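PDB 4LUN: nonsense-mediated mRNA decay protein 2 from Saccharomyces cerevisiae, which takes part in nonsense-mediated decay of mRNAs carrying premature stop codons, and here is seen in its N-terminal MIF4G domain, built of HEAT-repeat-like helices. Local coordinates for residues L30-I41 with D59-Y68; F195-A204 with F239-R249. All blocks are in the same frame, centred on the assembly; numbering follows the deposited sequence.

Interaction 1. Residues L30-I41 with D59-Y68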
loop_
_atom_site.group_PDB
_atom_site.type_symbol
_atom_site.label_atom_id
_atom_site.label_comp_id
_atom_site.label_asym_id
_atom_site.label_seq_id
_atom_site.Cartn_x
_atom_site.Cartn_y
_atom_site.Cartn_z
ATOM N N LEU A 30 29.678 -21.886 8.718
ATOM C CA LEU A 30 28.593 -21.742 7.753
ATOM C C LEU A 30 29.044 -22.143 6.350
ATOM O O LEU A 30 30.232 -22.055 6.020
ATOM C CB LEU A 30 28.079 -20.306 7.750
ATOM C CG LEU A 30 27.381 -19.861 9.035
ATOM C CD1 LEU A 30 27.175 -18.354 9.035
ATOM C CD2 LEU A 30 26.049 -20.589 9.202
ATOM N N ASP A 31 28.081 -22.585 5.540
ATOM C CA ASP A 31 28.305 -22.974 4.146
ATOM C C ASP A 31 28.395 -21.717 3.295
ATOM O O ASP A 31 27.384 -21.051 3.061
ATOM C CB ASP A 31 27.139 -23.849 3.679
ATOM C CG ASP A 31 27.331 -24.413 2.271
ATOM O OD1 ASP A 31 28.175 -23.902 1.507
ATOM O OD2 ASP A 31 26.614 -25.375 1.923
ATOM N N SER A 32 29.600 -21.384 2.843
ATOM C CA SER A 32 29.797 -20.191 2.023
ATOM C C SER A 32 30.043 -20.539 0.562
ATOM O O SER A 32 30.445 -19.682 -0.228
ATOM C CB SER A 32 30.946 -19.330 2.563
ATOM O OG SER A 32 32.186 -20.003 2.473
ATOM N N SER A 33 29.783 -21.791 0.199
ATOM C CA SER A 33 30.059 -22.263 -1.156
ATOM C C SER A 33 29.226 -21.537 -2.208
ATOM O O SER A 33 28.111 -21.075 -1.933
ATOM C CB SER A 33 29.804 -23.767 -1.261
ATOM O OG SER A 33 28.418 -24.037 -1.188
ATOM N N ILE A 34 29.769 -21.451 -3.416
ATOM C CA ILE A 34 29.064 -20.821 -4.524
ATOM C C ILE A 34 27.749 -21.554 -4.805
ATOM O O ILE A 34 26.712 -20.916 -4.990
ATOM C CB ILE A 34 29.921 -20.756 -5.797
ATOM C CG1 ILE A 34 31.159 -19.878 -5.582
ATOM C CG2 ILE A 34 29.094 -20.260 -6.972
ATOM C CD1 ILE A 34 30.849 -18.466 -5.118
ATOM N N LYS A 35 27.790 -22.889 -4.808
ATOM C CA LYS A 35 26.583 -23.680 -5.054
ATOM C C LYS A 35 25.481 -23.346 -4.052
ATOM O O LYS A 35 24.330 -23.119 -4.439
ATOM C CB LYS A 35 26.895 -25.184 -5.020
ATOM C CG LYS A 35 25.702 -26.084 -5.329
ATOM C CD LYS A 35 26.166 -27.500 -5.721
ATOM C CE LYS A 35 26.308 -28.422 -4.516
ATOM N NZ LYS A 35 26.897 -29.762 -4.903
ATOM N N ARG A 36 25.843 -23.273 -2.775
ATOM C CA ARG A 36 24.863 -23.021 -1.717
ATOM C C ARG A 36 24.255 -21.636 -1.861
ATOM O O ARG A 36 23.041 -21.453 -1.699
ATOM C CB ARG A 36 25.506 -23.136 -0.334
ATOM C CG ARG A 36 24.489 -23.201 0.797
ATOM C CD ARG A 36 23.630 -24.439 0.643
ATOM N NE ARG A 36 22.513 -24.473 1.582
ATOM C CZ ARG A 36 22.584 -24.991 2.802
ATOM N NH1 ARG A 36 23.728 -25.507 3.240
ATOM N NH2 ARG A 36 21.516 -24.989 3.587
ATOM N N ASN A 37 25.106 -20.660 -2.158
ATOM C CA ASN A 37 24.675 -19.269 -2.183
ATOM C C ASN A 37 23.881 -18.945 -3.438
ATOM O O ASN A 37 22.902 -18.211 -3.380
ATOM C CB ASN A 37 25.867 -18.321 -2.019
ATOM C CG ASN A 37 26.477 -18.381 -0.623
ATOM O OD1 ASN A 37 25.790 -18.191 0.380
ATOM N ND2 ASN A 37 27.775 -18.659 -0.557
ATOM N N THR A 38 24.295 -19.488 -4.579
ATOM C CA THR A 38 23.503 -19.323 -5.790
ATOM C C THR A 38 22.205 -20.122 -5.691
ATOM O O THR A 38 21.193 -19.743 -6.278
ATOM C CB THR A 38 24.274 -19.737 -7.060
ATOM O OG1 THR A 38 24.750 -21.078 -6.915
ATOM C CG2 THR A 38 25.443 -18.817 -7.296
ATOM N N GLY A 39 22.238 -21.222 -4.946
ATOM C CA GLY A 39 21.053 -22.029 -4.727
ATOM C C GLY A 39 20.031 -21.253 -3.911
ATOM O O GLY A 39 18.820 -21.427 -4.074
ATOM N N PHE A 40 20.521 -20.387 -3.032
ATOM C CA PHE A 40 19.637 -19.518 -2.257
ATOM C C PHE A 40 18.951 -18.475 -3.148
ATOM O O PHE A 40 17.742 -18.255 -3.035
ATOM C CB PHE A 40 20.402 -18.840 -1.117
ATOM C CG PHE A 40 19.535 -17.978 -0.231
ATOM C CD1 PHE A 40 18.681 -18.554 0.694
ATOM C CD2 PHE A 40 19.578 -16.597 -0.324
ATOM C CE1 PHE A 40 17.880 -17.767 1.506
ATOM C CE2 PHE A 40 18.780 -15.807 0.493
ATOM C CZ PHE A 40 17.932 -16.399 1.401
ATOM N N ILE A 41 19.722 -17.836 -4.028
ATOM C CA ILE A 41 19.176 -16.845 -4.957
ATOM C C ILE A 41 18.102 -17.453 -5.852
ATOM O O ILE A 41 17.056 -16.838 -6.090
ATOM C CB ILE A 41 20.272 -16.229 -5.851
ATOM C CG1 ILE A 41 21.302 -15.481 -5.008
ATOM C CG2 ILE A 41 19.663 -15.274 -6.875
ATOM C CD1 ILE A 41 20.722 -14.374 -4.198
ATOM N N ASP A 59 18.165 -22.315 5.020
ATOM C CA ASP A 59 19.364 -21.789 4.371
ATOM C C ASP A 59 19.970 -20.635 5.154
ATOM O O ASP A 59 21.189 -20.535 5.283
ATOM C CB ASP A 59 19.050 -21.313 2.950
ATOM C CG ASP A 59 18.706 -22.453 2.007
ATOM O OD1 ASP A 59 19.609 -23.252 1.678
ATOM O OD2 ASP A 59 17.535 -22.539 1.580
ATOM N N LEU A 60 19.118 -19.752 5.667
ATOM C CA LEU A 60 19.588 -18.629 6.471
ATOM C C LEU A 60 20.276 -19.097 7.743
ATOM O O LEU A 60 21.122 -18.392 8.295
ATOM C CB LEU A 60 18.432 -17.681 6.803
ATOM C CG LEU A 60 18.106 -16.738 5.650
ATOM C CD1 LEU A 60 16.750 -16.075 5.851
ATOM C CD2 LEU A 60 19.208 -15.701 5.534
ATOM N N SER A 61 19.918 -20.289 8.207
ATOM C CA SER A 61 20.542 -20.840 9.401
ATOM C C SER A 61 21.699 -21.770 9.059
ATOM O O SER A 61 22.366 -22.284 9.955
ATOM C CB SER A 61 19.518 -21.574 10.273
ATOM O OG SER A 61 19.208 -22.851 9.747
ATOM N N GLU A 62 21.940 -21.983 7.768
ATOM C CA GLU A 62 23.009 -22.891 7.340
ATOM C C GLU A 62 24.024 -22.225 6.418
ATOM O O GLU A 62 25.215 -22.549 6.449
ATOM C CB GLU A 62 22.419 -24.124 6.650
ATOM C CG GLU A 62 21.704 -25.083 7.593
ATOM C CD GLU A 62 20.995 -26.209 6.862
ATOM O OE1 GLU A 62 21.021 -26.225 5.613
ATOM O OE2 GLU A 62 20.408 -27.079 7.538
ATOM N N ALA A 63 23.550 -21.305 5.586
ATOM C CA ALA A 63 24.410 -20.668 4.595
ATOM C C ALA A 63 24.980 -19.349 5.086
ATOM O O ALA A 63 24.308 -18.591 5.790
ATOM C CB ALA A 63 23.660 -20.462 3.295
ATOM N N SER A 64 26.226 -19.093 4.704
ATOM C CA SER A 64 26.848 -17.791 4.867
ATOM C C SER A 64 26.652 -17.048 3.561
ATOM O O SER A 64 27.294 -17.355 2.555
ATOM C CB SER A 64 28.339 -17.925 5.152
ATOM O OG SER A 64 28.986 -16.671 5.012
ATOM N N LEU A 65 25.763 -16.066 3.594
ATOM C CA LEU A 65 25.292 -15.386 2.397
ATOM C C LEU A 65 25.871 -13.980 2.249
ATOM O O LEU A 65 25.495 -13.242 1.338
ATOM C CB LEU A 65 23.769 -15.303 2.450
ATOM C CG LEU A 65 23.014 -16.630 2.456
ATOM C CD1 LEU A 65 21.614 -16.463 3.009
ATOM C CD2 LEU A 65 22.946 -17.189 1.052
ATOM N N GLU A 66 26.792 -13.619 3.137
ATOM C CA GLU A 66 27.324 -12.254 3.211
ATOM C C GLU A 66 27.852 -11.674 1.892
ATOM O O GLU A 66 27.594 -10.517 1.564
ATOM C CB GLU A 66 28.419 -12.176 4.280
ATOM C CG GLU A 66 28.701 -10.767 4.774
ATOM C CD GLU A 66 27.573 -10.219 5.632
ATOM O OE1 GLU A 66 27.158 -9.063 5.402
ATOM O OE2 GLU A 66 27.107 -10.944 6.539
ATOM N N LYS A 67 28.602 -12.462 1.135
ATOM C CA LYS A 67 29.207 -11.943 -0.086
ATOM C C LYS A 67 28.199 -11.862 -1.227
ATOM O O LYS A 67 28.487 -11.262 -2.266
ATOM C CB LYS A 67 30.425 -12.774 -0.502
ATOM C CG LYS A 67 30.328 -14.243 -0.135
ATOM C CD LYS A 67 30.992 -14.535 1.209
ATOM C CE LYS A 67 29.969 -15.011 2.236
ATOM N NZ LYS A 67 28.915 -15.855 1.608
ATOM N N TYR A 68 27.029 -12.471 -1.039
ATOM C CA TYR A 68 25.955 -12.379 -2.030
ATOM C C TYR A 68 24.863 -11.395 -1.594
ATOM O O TYR A 68 23.805 -11.322 -2.213
ATOM C CB TYR A 68 25.340 -13.760 -2.309
ATOM C CG TYR A 68 26.032 -14.555 -3.408
ATOM C CD1 TYR A 68 25.465 -14.672 -4.672
ATOM C CD2 TYR A 68 27.251 -15.183 -3.181
ATOM C CE1 TYR A 68 26.094 -15.394 -5.678
ATOM C CE2 TYR A 68 27.885 -15.909 -4.180
ATOM C CZ TYR A 68 27.305 -16.007 -5.424
ATOM O OH TYR A 68 27.934 -16.729 -6.420
#

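Interaction 2. Residues F195-A204 with F239-R249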
loop_
_atom_site.group_PDB
_atom_site.type_symbol
_atom_site.label_atom_id
_atom_site.label_comp_id
_atom_site.label_asym_id
_atom_site.label_seq_id
_atom_site.Cartn_x
_atom_site.Cartn_y
_atom_site.Cartn_z
ATOM N N PHE A 195 -6.524 12.574 -8.421
ATOM C CA PHE A 195 -7.600 12.302 -7.473
ATOM C C PHE A 195 -8.975 12.467 -8.079
ATOM O O PHE A 195 -9.883 11.696 -7.777
ATOM C CB PHE A 195 -7.492 13.204 -6.247
ATOM C CG PHE A 195 -8.757 13.265 -5.432
ATOM C CD1 PHE A 195 -9.048 12.269 -4.511
ATOM C CD2 PHE A 195 -9.636 14.336 -5.557
ATOM C CE1 PHE A 195 -10.215 12.316 -3.761
ATOM C CE2 PHE A 195 -10.814 14.395 -4.799
ATOM C CZ PHE A 195 -11.099 13.384 -3.903
ATOM N N LYS A 196 -9.131 13.466 -8.942
ATOM C CA LYS A 196 -10.462 13.782 -9.457
ATOM C C LYS A 196 -11.088 12.680 -10.313
ATOM O O LYS A 196 -12.313 12.680 -10.505
ATOM C CB LYS A 196 -10.483 15.155 -10.156
ATOM C CG LYS A 196 -10.349 16.311 -9.167
ATOM C CD LYS A 196 -10.793 17.640 -9.766
ATOM C CE LYS A 196 -9.948 18.039 -10.966
ATOM N NZ LYS A 196 -10.408 19.349 -11.531
ATOM N N LEU A 197 -10.264 11.732 -10.786
ATOM C CA LEU A 197 -10.756 10.588 -11.573
ATOM C C LEU A 197 -11.349 9.481 -10.708
ATOM O O LEU A 197 -12.097 8.647 -11.212
ATOM C CB LEU A 197 -9.694 10.033 -12.544
ATOM C CG LEU A 197 -9.303 11.002 -13.661
ATOM C CD1 LEU A 197 -8.304 10.340 -14.599
ATOM C CD2 LEU A 197 -10.538 11.484 -14.430
ATOM N N GLY A 198 -11.043 9.483 -9.412
ATOM C CA GLY A 198 -11.685 8.563 -8.479
ATOM C C GLY A 198 -11.011 7.215 -8.275
ATOM O O GLY A 198 -11.450 6.424 -7.439
ATOM N N PHE A 199 -9.957 6.927 -9.029
ATOM C CA PHE A 199 -9.270 5.649 -8.844
ATOM C C PHE A 199 -8.555 5.538 -7.486
ATOM O O PHE A 199 -8.452 4.440 -6.908
ATOM C CB PHE A 199 -8.279 5.384 -9.992
ATOM C CG PHE A 199 -8.925 5.283 -11.350
ATOM C CD1 PHE A 199 -9.660 4.165 -11.696
ATOM C CD2 PHE A 199 -8.780 6.299 -12.283
ATOM C CE1 PHE A 199 -10.251 4.063 -12.948
ATOM C CE2 PHE A 199 -9.377 6.201 -13.547
ATOM C CZ PHE A 199 -10.113 5.083 -13.866
ATOM N N THR A 200 -8.040 6.647 -6.958
ATOM C CA THR A 200 -7.310 6.525 -5.694
ATOM C C THR A 200 -8.234 6.334 -4.504
ATOM O O THR A 200 -7.774 5.943 -3.432
ATOM C CB THR A 200 -6.365 7.706 -5.401
ATOM O OG1 THR A 200 -7.132 8.869 -5.098
ATOM C CG2 THR A 200 -5.451 7.968 -6.591
ATOM N N THR A 201 -9.526 6.605 -4.670
ATOM C CA THR A 201 -10.457 6.385 -3.560
ATOM C C THR A 201 -10.471 4.899 -3.200
ATOM O O THR A 201 -10.717 4.541 -2.046
ATOM C CB THR A 201 -11.899 6.876 -3.846
ATOM O OG1 THR A 201 -12.432 6.173 -4.968
ATOM C CG2 THR A 201 -11.960 8.381 -4.099
ATOM N N THR A 202 -10.209 4.031 -4.172
ATOM C CA THR A 202 -10.159 2.598 -3.885
ATOM C C THR A 202 -8.908 2.158 -3.113
ATOM O O THR A 202 -8.900 1.098 -2.482
ATOM C CB THR A 202 -10.356 1.730 -5.147
ATOM O OG1 THR A 202 -9.157 1.734 -5.939
ATOM C CG2 THR A 202 -11.527 2.257 -5.966
ATOM N N ILE A 203 -7.842 2.954 -3.152
ATOM C CA ILE A 203 -6.682 2.679 -2.299
ATOM C C ILE A 203 -7.109 2.928 -0.848
ATOM O O ILE A 203 -6.785 2.162 0.069
ATOM C CB ILE A 203 -5.499 3.612 -2.638
ATOM C CG1 ILE A 203 -5.014 3.405 -4.064
ATOM C CG2 ILE A 203 -4.336 3.381 -1.683
ATOM C CD1 ILE A 203 -4.024 4.497 -4.499
ATOM N N ALA A 204 -7.856 4.008 -0.649
ATOM C CA ALA A 204 -8.269 4.394 0.696
ATOM C C ALA A 204 -9.186 3.336 1.290
ATOM O O ALA A 204 -9.014 2.948 2.446
ATOM C CB ALA A 204 -8.974 5.722 0.661
ATOM N N PHE A 239 -7.242 10.697 6.529
ATOM C CA PHE A 239 -8.383 10.041 5.910
ATOM C C PHE A 239 -9.663 10.858 6.039
ATOM O O PHE A 239 -10.481 10.859 5.130
ATOM C CB PHE A 239 -8.562 8.600 6.414
ATOM C CG PHE A 239 -7.715 7.604 5.681
ATOM C CD1 PHE A 239 -8.297 6.573 4.946
ATOM C CD2 PHE A 239 -6.333 7.729 5.659
ATOM C CE1 PHE A 239 -7.509 5.670 4.254
ATOM C CE2 PHE A 239 -5.540 6.824 4.961
ATOM C CZ PHE A 239 -6.135 5.784 4.260
ATOM N N LYS A 240 -9.826 11.571 7.152
ATOM C CA LYS A 240 -10.981 12.459 7.308
ATOM C C LYS A 240 -10.929 13.624 6.313
ATOM O O LYS A 240 -11.947 14.006 5.755
ATOM C CB LYS A 240 -11.112 12.931 8.761
ATOM C CG LYS A 240 -11.687 11.840 9.675
ATOM C CD LYS A 240 -11.860 12.319 11.109
ATOM C CE LYS A 240 -12.065 11.143 12.062
ATOM N NZ LYS A 240 -13.397 10.497 11.899
ATOM N N ASN A 241 -9.737 14.163 6.061
ATOM C CA ASN A 241 -9.592 15.130 4.976
ATOM C C ASN A 241 -9.909 14.529 3.610
ATOM O O ASN A 241 -10.530 15.174 2.769
ATOM C CB ASN A 241 -8.190 15.719 4.952
ATOM C CG ASN A 241 -8.042 16.874 5.912
ATOM O OD1 ASN A 241 -8.559 17.965 5.664
ATOM N ND2 ASN A 241 -7.354 16.641 7.025
ATOM N N PHE A 242 -9.486 13.289 3.410
ATOM C CA PHE A 242 -9.719 12.609 2.139
ATOM C C PHE A 242 -11.205 12.347 1.981
ATOM O O PHE A 242 -11.752 12.425 0.885
ATOM C CB PHE A 242 -8.918 11.307 2.091
ATOM C CG PHE A 242 -8.945 10.637 0.748
ATOM C CD1 PHE A 242 -8.106 11.062 -0.277
ATOM C CD2 PHE A 242 -9.799 9.584 0.519
ATOM C CE1 PHE A 242 -8.134 10.445 -1.516
ATOM C CE2 PHE A 242 -9.846 8.959 -0.720
ATOM C CZ PHE A 242 -8.997 9.390 -1.741
ATOM N N ILE A 243 -11.866 12.025 3.080
ATOM C CA ILE A 243 -13.301 11.780 3.030
ATOM C C ILE A 243 -14.073 13.058 2.693
ATOM O O ILE A 243 -15.011 13.023 1.894
ATOM C CB ILE A 243 -13.801 11.144 4.339
ATOM C CG1 ILE A 243 -13.274 9.721 4.465
ATOM C CG2 ILE A 243 -15.332 11.135 4.371
ATOM C CD1 ILE A 243 -13.544 9.112 5.830
ATOM N N ASP A 244 -13.671 14.190 3.275
ATOM C CA ASP A 244 -14.316 15.465 2.959
ATOM C C ASP A 244 -14.219 15.711 1.457
ATOM O O ASP A 244 -15.182 16.132 0.819
ATOM C CB ASP A 244 -13.626 16.623 3.699
ATOM C CG ASP A 244 -14.262 16.939 5.045
ATOM O OD1 ASP A 244 -15.343 16.396 5.356
ATOM O OD2 ASP A 244 -13.684 17.762 5.792
ATOM N N ALA A 245 -13.041 15.446 0.908
ATOM C CA ALA A 245 -12.774 15.667 -0.513
ATOM C C ALA A 245 -13.586 14.729 -1.376
ATOM O O ALA A 245 -14.120 15.130 -2.411
ATOM C CB ALA A 245 -11.294 15.502 -0.808
ATOM N N THR A 246 -13.663 13.469 -0.950
ATOM C CA THR A 246 -14.413 12.456 -1.692
ATOM C C THR A 246 -15.915 12.758 -1.663
ATOM O O THR A 246 -16.606 12.652 -2.682
ATOM C CB THR A 246 -14.126 11.057 -1.108
ATOM O OG1 THR A 246 -12.732 10.765 -1.255
ATOM C CG2 THR A 246 -14.937 9.988 -1.826
ATOM N N PHE A 247 -16.430 13.122 -0.493
ATOM C CA PHE A 247 -17.842 13.504 -0.391
ATOM C C PHE A 247 -18.142 14.710 -1.287
ATOM O O PHE A 247 -19.164 14.736 -1.973
ATOM C CB PHE A 247 -18.218 13.843 1.061
ATOM C CG PHE A 247 -18.444 12.637 1.949
ATOM C CD1 PHE A 247 -18.262 11.344 1.479
ATOM C CD2 PHE A 247 -18.866 12.813 3.263
ATOM C CE1 PHE A 247 -18.480 10.244 2.307
ATOM C CE2 PHE A 247 -19.093 11.724 4.094
ATOM C CZ PHE A 247 -18.898 10.437 3.614
ATOM N N ALA A 248 -17.245 15.693 -1.285
ATOM C CA ALA A 248 -17.441 16.924 -2.060
ATOM C C ALA A 248 -17.474 16.639 -3.562
ATOM O O ALA A 248 -18.327 17.164 -4.293
ATOM C CB ALA A 248 -16.345 17.936 -1.745
ATOM N N ARG A 249 -16.526 15.832 -4.020
ATOM C CA ARG A 249 -16.471 15.474 -5.432
ATOM C C ARG A 249 -17.679 14.620 -5.824
ATOM O O ARG A 249 -18.242 14.781 -6.916
ATOM C CB ARG A 249 -15.164 14.740 -5.729
ATOM C CG ARG A 249 -15.029 14.203 -7.134
ATOM C CD ARG A 249 -14.728 15.285 -8.132
ATOM N NE ARG A 249 -14.299 14.721 -9.410
ATOM C CZ ARG A 249 -14.575 15.277 -10.581
ATOM N NH1 ARG A 249 -15.287 16.395 -10.623
ATOM N NH2 ARG A 249 -14.163 14.708 -11.701
#

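Interaction 1. Residues L30-I41 with D59-Y68
F40 lays one ring face over the methyl CD1 of L65, a CH-pi contact in which the carbon stands 3.8 Å from the ring centroid, 10° off the normal. The other methyl, L65 CD2, packs 3.7 Å from F40 CD2 and lies equally near F40 CB, while D59 approaches the ring obliquely with its CB. One helical turn earlier, N37 places its CB over a face of the Y68 ring, toward the rim; I34 CD1 meets that ring at its edge, and T38 CG2 lies 3.4 Å from Y68 OH.

On the D59 side of the helix, R36 runs past A63 with its CG anti to the backbone N (chi1 -167°) and then bends at chi2, which brings the guanidinium among acidic side chains. NE and NH2 both donate to D59 OD1, each at 3.2 Å, side-on and in the guanidinium plane, and NH1 bridges D31 OD2 at 3.2 Å. NH2 also approaches E62 OE1, too closely for the geometry of that pair to be trusted. An alanine at R36 is likely to leave D31 without the cation it shares with D59, and D59 OD1 without the two nitrogens that grip it. D31 also closes an Asx turn through OD1, and its backbone forms a single beta bridge with A63: D31 N donates to E62 O (3.0 Å, 171°) and S64 N to D31 O (2.8 Å). With K43 bound to the other oxygen of D59, acids and bases follow one another from D31 through R36 and D59, which would probably stabilise the ionised forms and tie the helix start to the turn after helix 52-60.

Interaction 2. Residues F195-A204 with F239-R249
The carbonyl oxygen of K196 is gripped by two nitrogens of one arginine, R249. NE donates at 3.1 Å to K196 O, in the carbonyl plane and on a lone pair, whereas NH2, at 3.0 Å from the same oxygen, comes from above that plane. The chain of R249 leaves with CG anti to the backbone N (chi1 175°) and bends at the next bond, presenting the NE/NH2 edge of the guanidinium to K196 O; K196 CG lies over a face of the guanidinium, and NH1 is taken by E252.

Deeper in, the aromatic rings do the work. F195 turns its edge to the face of F242 in an offset edge-to-face pair, centroids 5.4 Å apart and planes at 76°, and its CZ rests 3.8 Å from A245 CB. The edge of F242 in turn meets T201 CA and T200 OG1, the latter hydrogen-bonded to L191 O, while A204 CB closes on F242 CE2 at 3.6 Å. T201 CG2 touches T246 OG1, which donates to F242 O within its own helix.

Helix 231-271 is thus packed against the 3-10 turn at 195-197 and the start of helix 201-210, with F292 of helix 277-303 bordering F195, T201, T246 and R249, and L191 flanking F242.

Both contacts belong to the MIF4G domain, yet they illustrate two ways of joining helices in an all-helical domain. Interaction 1 lies toward one end of the chain and interaction 2 on the opposite side of its centre; their centres are about 47 Å apart, and they share no helix. The first, only partly buried, connects segments close in sequence around helices 34-44 and 52-60, pairing a charged network and a backbone bridge with aliphatic-aromatic packing. The second is more deeply buried but covers less area, and joins segments farther apart in sequence mainly through phenylalanines, alanines and threonines, with one arginine bound to a neutral carbonyl rather than a carboxylate.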